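Phosphothreonine lyase ospF (Shigella flexneri, PDB 3I0U) probably acts as a secreted type III effector that irreversibly removes phosphate from phosphothreonine of host MAP kinases by beta-elimination. Local coordinates at residues Leu93-Leu98 and Trp112-Met117; Ser99-Ser104 and Met158-Asn163. One frame throughout, in Å; residues are numbered along the deposited sequence.

Contact 1. Residues Leu93-Leu98 and Trp112-Met117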
loop_
_atom_site.group_PDB
_atom_site.type_symbol
_atom_site.label_atom_id
_atom_site.label_comp_id
_atom_site.label_asym_id
_atom_site.label_seq_id
_atom_site.Cartn_x
_atom_site.Cartn_y
_atom_site.Cartn_z
ATOM N N LEU A 93 -0.378 -3.710 -16.555
ATOM C CA LEU A 93 -1.058 -2.453 -16.850
ATOM C C LEU A 93 -1.309 -1.654 -15.594
ATOM O O LEU A 93 -0.967 -0.490 -15.552
ATOM C CB LEU A 93 -2.380 -2.691 -17.562
ATOM C CG LEU A 93 -2.968 -1.483 -18.245
ATOM C CD1 LEU A 93 -2.057 -1.059 -19.435
ATOM C CD2 LEU A 93 -4.308 -1.982 -18.695
ATOM N N ALA A 94 -1.867 -2.310 -14.578
ATOM C CA ALA A 94 -2.176 -1.691 -13.320
ATOM C C ALA A 94 -0.941 -1.182 -12.612
ATOM O O ALA A 94 -1.007 -0.217 -11.922
ATOM C CB ALA A 94 -2.912 -2.668 -12.433
ATOM N N PHE A 95 0.184 -1.859 -12.775
ATOM C CA PHE A 95 1.417 -1.366 -12.236
ATOM C C PHE A 95 1.796 -0.074 -12.934
ATOM O O PHE A 95 2.215 0.860 -12.296
ATOM C CB PHE A 95 2.544 -2.404 -12.346
ATOM C CG PHE A 95 3.897 -1.837 -12.030
ATOM C CD1 PHE A 95 4.279 -1.650 -10.710
ATOM C CD2 PHE A 95 4.771 -1.435 -13.053
ATOM C CE1 PHE A 95 5.516 -1.093 -10.408
ATOM C CE2 PHE A 95 5.994 -0.864 -12.788
ATOM C CZ PHE A 95 6.393 -0.699 -11.492
ATOM N N GLN A 96 1.661 -0.021 -14.248
ATOM C CA GLN A 96 2.053 1.184 -14.978
ATOM C C GLN A 96 1.199 2.360 -14.565
ATOM O O GLN A 96 1.709 3.467 -14.366
ATOM C CB GLN A 96 1.992 0.964 -16.496
ATOM C CG GLN A 96 2.015 2.255 -17.328
ATOM C CD GLN A 96 2.399 2.000 -18.787
ATOM O OE1 GLN A 96 1.629 1.388 -19.572
ATOM N NE2 GLN A 96 3.623 2.449 -19.167
ATOM N N ILE A 97 -0.080 2.089 -14.384
ATOM C CA ILE A 97 -0.996 3.077 -13.889
ATOM C C ILE A 97 -0.664 3.550 -12.459
ATOM O O ILE A 97 -0.747 4.749 -12.161
ATOM C CB ILE A 97 -2.435 2.545 -14.022
ATOM C CG1 ILE A 97 -2.846 2.586 -15.503
ATOM C CG2 ILE A 97 -3.448 3.281 -13.041
ATOM C CD1 ILE A 97 -3.988 1.740 -15.770
ATOM N N LEU A 98 -0.247 2.628 -11.613
ATOM C CA LEU A 98 0.060 2.928 -10.222
ATOM C C LEU A 98 1.518 3.321 -9.906
ATOM O O LEU A 98 1.794 3.805 -8.802
ATOM C CB LEU A 98 -0.390 1.788 -9.302
ATOM C CG LEU A 98 -1.910 1.530 -9.297
ATOM C CD1 LEU A 98 -2.296 0.476 -8.306
ATOM C CD2 LEU A 98 -2.707 2.800 -9.038
ATOM N N TRP A 112 6.922 -1.776 -0.391
ATOM C CA TRP A 112 5.885 -2.563 -1.043
ATOM C C TRP A 112 6.492 -3.703 -1.810
ATOM O O TRP A 112 7.727 -3.778 -1.979
ATOM C CB TRP A 112 4.967 -1.724 -1.923
ATOM C CG TRP A 112 5.644 -0.703 -2.819
ATOM C CD1 TRP A 112 5.994 0.564 -2.488
ATOM C CD2 TRP A 112 6.026 -0.874 -4.193
ATOM N NE1 TRP A 112 6.595 1.192 -3.549
ATOM C CE2 TRP A 112 6.601 0.351 -4.623
ATOM C CE3 TRP A 112 5.934 -1.940 -5.110
ATOM C CZ2 TRP A 112 7.119 0.537 -5.925
ATOM C CZ3 TRP A 112 6.437 -1.753 -6.393
ATOM C CH2 TRP A 112 7.035 -0.529 -6.785
ATOM N N LYS A 113 5.643 -4.622 -2.252
ATOM C CA LYS A 113 6.081 -5.649 -3.219
ATOM C C LYS A 113 4.983 -5.928 -4.257
ATOM O O LYS A 113 3.819 -5.585 -4.078
ATOM C CB LYS A 113 6.537 -6.940 -2.525
ATOM C CG LYS A 113 5.376 -7.726 -1.969
ATOM C CD LYS A 113 5.792 -8.704 -0.849
ATOM C CE LYS A 113 4.567 -9.579 -0.619
ATOM N NZ LYS A 113 4.937 -10.798 0.105
ATOM N N ILE A 114 5.382 -6.551 -5.351
ATOM C CA ILE A 114 4.451 -6.944 -6.390
ATOM C C ILE A 114 4.838 -8.303 -6.961
ATOM O O ILE A 114 6.027 -8.582 -7.185
ATOM C CB ILE A 114 4.304 -5.856 -7.485
ATOM C CG1 ILE A 114 3.225 -6.261 -8.510
ATOM C CG2 ILE A 114 5.654 -5.564 -8.151
ATOM C CD1 ILE A 114 2.916 -5.243 -9.561
ATOM N N THR A 115 3.840 -9.163 -7.131
ATOM C CA THR A 115 3.988 -10.461 -7.798
ATOM C C THR A 115 4.622 -10.294 -9.156
ATOM O O THR A 115 4.267 -9.384 -9.895
ATOM C CB THR A 115 2.612 -11.113 -7.945
ATOM O OG1 THR A 115 2.019 -11.165 -6.651
ATOM C CG2 THR A 115 2.695 -12.495 -8.424
ATOM N N ASP A 116 5.588 -11.161 -9.441
ATOM C CA ASP A 116 6.262 -11.292 -10.722
ATOM C C ASP A 116 5.462 -12.307 -11.547
ATOM O O ASP A 116 5.742 -13.523 -11.516
ATOM C CB ASP A 116 7.723 -11.726 -10.460
ATOM C CG ASP A 116 8.577 -11.919 -11.741
ATOM O OD1 ASP A 116 9.797 -12.189 -11.551
ATOM O OD2 ASP A 116 8.080 -11.835 -12.901
ATOM N N MET A 117 4.496 -11.787 -12.312
ATOM C CA MET A 117 3.640 -12.551 -13.250
ATOM C C MET A 117 4.272 -13.655 -14.095
ATOM O O MET A 117 3.533 -14.460 -14.642
ATOM C CB MET A 117 2.924 -11.616 -14.221
ATOM C CG MET A 117 1.809 -10.786 -13.653
ATOM S SD MET A 117 1.278 -11.422 -12.036
ATOM C CE MET A 117 -0.053 -12.546 -12.453
#

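Contact 2. Residues Ser99-Ser104 and Met158-Asn163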
loop_
_atom_site.group_PDB
_atom_site.type_symbol
_atom_site.label_atom_id
_atom_site.label_comp_id
_atom_site.label_asym_id
_atom_site.label_seq_id
_atom_site.Cartn_x
_atom_site.Cartn_y
_atom_site.Cartn_z
ATOM N N SER A 99 2.431 3.190 -10.871
ATOM C CA SER A 99 3.848 3.330 -10.527
ATOM C C SER A 99 4.173 4.752 -10.086
ATOM O O SER A 99 4.967 4.939 -9.173
ATOM C CB SER A 99 4.802 2.856 -11.644
ATOM O OG SER A 99 4.399 3.370 -12.914
ATOM N N GLY A 100 3.547 5.729 -10.721
ATOM C CA GLY A 100 3.765 7.118 -10.368
ATOM C C GLY A 100 3.443 7.429 -8.919
ATOM O O GLY A 100 4.107 8.269 -8.332
ATOM N N LEU A 101 2.465 6.714 -8.351
ATOM C CA LEU A 101 2.057 6.892 -6.977
ATOM C C LEU A 101 2.945 6.096 -6.042
ATOM O O LEU A 101 3.479 6.644 -5.062
ATOM C CB LEU A 101 0.561 6.583 -6.762
ATOM C CG LEU A 101 -0.369 7.664 -7.344
ATOM C CD1 LEU A 101 -1.682 7.070 -7.791
ATOM C CD2 LEU A 101 -0.602 8.877 -6.422
ATOM N N LEU A 102 3.098 4.809 -6.334
ATOM C CA LEU A 102 4.017 3.951 -5.592
ATOM C C LEU A 102 5.474 4.446 -5.535
ATOM O O LEU A 102 6.156 4.153 -4.576
ATOM C CB LEU A 102 3.972 2.538 -6.120
ATOM C CG LEU A 102 2.618 1.844 -6.089
ATOM C CD1 LEU A 102 2.583 0.693 -7.095
ATOM C CD2 LEU A 102 2.302 1.368 -4.684
ATOM N N PHE A 103 5.943 5.214 -6.514
ATOM C CA PHE A 103 7.314 5.748 -6.444
ATOM C C PHE A 103 7.354 7.220 -6.076
ATOM O O PHE A 103 8.384 7.845 -6.211
ATOM C CB PHE A 103 8.066 5.551 -7.770
ATOM C CG PHE A 103 8.534 4.130 -8.030
ATOM C CD1 PHE A 103 9.703 3.637 -7.441
ATOM C CD2 PHE A 103 7.819 3.295 -8.889
ATOM C CE1 PHE A 103 10.130 2.342 -7.707
ATOM C CE2 PHE A 103 8.257 1.985 -9.152
ATOM C CZ PHE A 103 9.398 1.521 -8.559
ATOM N N SER A 104 6.232 7.776 -5.615
ATOM C CA SER A 104 6.141 9.213 -5.359
ATOM C C SER A 104 6.898 9.578 -4.092
ATOM O O SER A 104 6.918 8.801 -3.137
ATOM C CB SER A 104 4.692 9.648 -5.226
ATOM O OG SER A 104 4.663 10.959 -4.647
ATOM N N MET A 158 -7.431 6.151 -1.340
ATOM C CA MET A 158 -8.464 6.802 -2.130
ATOM C C MET A 158 -7.935 7.064 -3.543
ATOM O O MET A 158 -8.644 6.897 -4.528
ATOM C CB MET A 158 -8.848 8.129 -1.512
ATOM C CG MET A 158 -9.659 8.047 -0.235
ATOM S SD MET A 158 -10.202 9.724 0.370
ATOM C CE MET A 158 -11.098 10.368 -1.059
ATOM N N CYS A 159 -6.670 7.441 -3.617
ATOM C CA CYS A 159 -6.053 7.849 -4.833
ATOM C C CYS A 159 -5.629 6.677 -5.737
ATOM O O CYS A 159 -5.814 6.719 -6.959
ATOM C CB CYS A 159 -4.856 8.635 -4.431
ATOM S SG CYS A 159 -4.421 9.642 -5.674
ATOM N N LEU A 160 -5.081 5.624 -5.150
ATOM C CA LEU A 160 -4.994 4.353 -5.838
ATOM C C LEU A 160 -6.333 3.876 -6.387
ATOM O O LEU A 160 -6.440 3.666 -7.581
ATOM C CB LEU A 160 -4.399 3.293 -4.919
ATOM C CG LEU A 160 -2.995 3.503 -4.312
ATOM C CD1 LEU A 160 -2.607 2.313 -3.434
ATOM C CD2 LEU A 160 -1.916 3.762 -5.395
ATOM N N GLU A 161 -7.351 3.756 -5.527
ATOM C CA GLU A 161 -8.720 3.355 -5.921
ATOM C C GLU A 161 -9.181 4.135 -7.166
ATOM O O GLU A 161 -9.553 3.570 -8.199
ATOM C CB GLU A 161 -9.710 3.552 -4.754
ATOM C CG GLU A 161 -9.725 2.441 -3.683
ATOM C CD GLU A 161 -10.324 1.110 -4.167
ATOM O OE1 GLU A 161 -9.699 0.032 -4.008
ATOM O OE2 GLU A 161 -11.446 1.136 -4.692
ATOM N N SER A 162 -9.065 5.442 -7.072
ATOM C CA SER A 162 -9.544 6.370 -8.067
ATOM C C SER A 162 -8.831 6.200 -9.420
ATOM O O SER A 162 -9.433 6.280 -10.473
ATOM C CB SER A 162 -9.316 7.764 -7.516
ATOM O OG SER A 162 -9.397 8.713 -8.525
ATOM N N ASN A 163 -7.536 5.955 -9.384
ATOM C CA ASN A 163 -6.782 5.807 -10.609
ATOM C C ASN A 163 -7.084 4.507 -11.320
ATOM O O ASN A 163 -7.118 4.471 -12.550
ATOM C CB ASN A 163 -5.285 5.874 -10.333
ATOM C CG ASN A 163 -4.759 7.282 -10.331
ATOM O OD1 ASN A 163 -4.790 7.976 -9.322
ATOM N ND2 ASN A 163 -4.277 7.712 -11.449
#

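Contact 1. Residues Leu93-Leu98 and Trp112-Met117
F95 of helix 91-102 reaches the sheet at two places, W112 and I114, which project from the same face of strand 111-115. Its ring carbon CE1 lies 4.0 Å from CH2 of W112; that CH2 comes to the edge of the phenyl ring, near its plane, while CE1 of F95 stands obliquely to the indole. The two side chains cross at about a right angle. I114 touches the root of F95: its terminal CD1 is 4.0 Å from CB of F95 and equally far from ring carbon CD1. A fully extended chain, with CG1 anti to the backbone N (chi1 -176°) and chi2 at 176°, carries that methyl out from the strand to the helix. The phenylalanine in turn is directed at the strand with its CG anti to N (chi1 169°). A long branched aliphatic and two aromatics suit the roughly 8.6 Å that separates the CA atoms of F95 and I114. I42 of helix 39-44 touches both of these residues, while the ring of F53 meets the indole of W112. The contact itself is wholly apolar and buried, implying that shape and exclusion of water hold helix and strand together here, with little directional bonding.

Contact 2. Residues Ser99-Ser104 and Met158-Asn163
The backbone N of N163 is shared by two carbonyls of the preceding turn, donating to O of C159 at 3.1 Å and more weakly to O of L160. L101 is the residue of 99-104 that meets all three of C159, L160 and N163 on helix 147-166. CD2 of L160 lies against both CB of L101, at 4.0 Å, and its CD1, at 4.1 Å. The methyls of L101 also reach further: CD2 is 4.0 Å from SG of C159, and CD1 approaches CG of the N163 amide at 4.0 Å. With CG of L101 anti to its carbonyl carbon (chi1 -73°), the two methyls fan out between C159 and N163, which stand one helical turn apart. L160 starts off to one side; with its CD1 anti to CA (chi2 -180°), the second branch, CD2, is the one turned to L101. A branched leucine serves well at this spot because it can meet several small or medium partners at once, and small C159 accepts one methyl at its SG. The closest CA atoms of the two segments, those of L101 and L160, are 7.6 Å apart. L160, like L102, rests on L134 of strand 132-137, so both helices pack on the same face of the sheet; E161 binds backbone N atoms of K185, Y186 and V187, linking its helix to the residues leading into strand 187-191.

Contacts 1 and 2 are neighbouring parts of one core, their centres 11 Å apart, and helix 91-102 serves both. The two contacts touch directly. CH2 of W112 packs 3.6 Å from CZ of F103, and NE1, the one polar atom of the indole, makes a weak hydrogen bond to O of L102 at 3.2 Å. On the other flank CD2 of L98 lies 3.8 Å from CD2 of L160. Helix 91-102 thus packs on strand 111-115, which follows it in the chain, and on helix 147-166, which follows strand 132-137; the two helices lie side by side on one face of the antiparallel sheet of this apo structure.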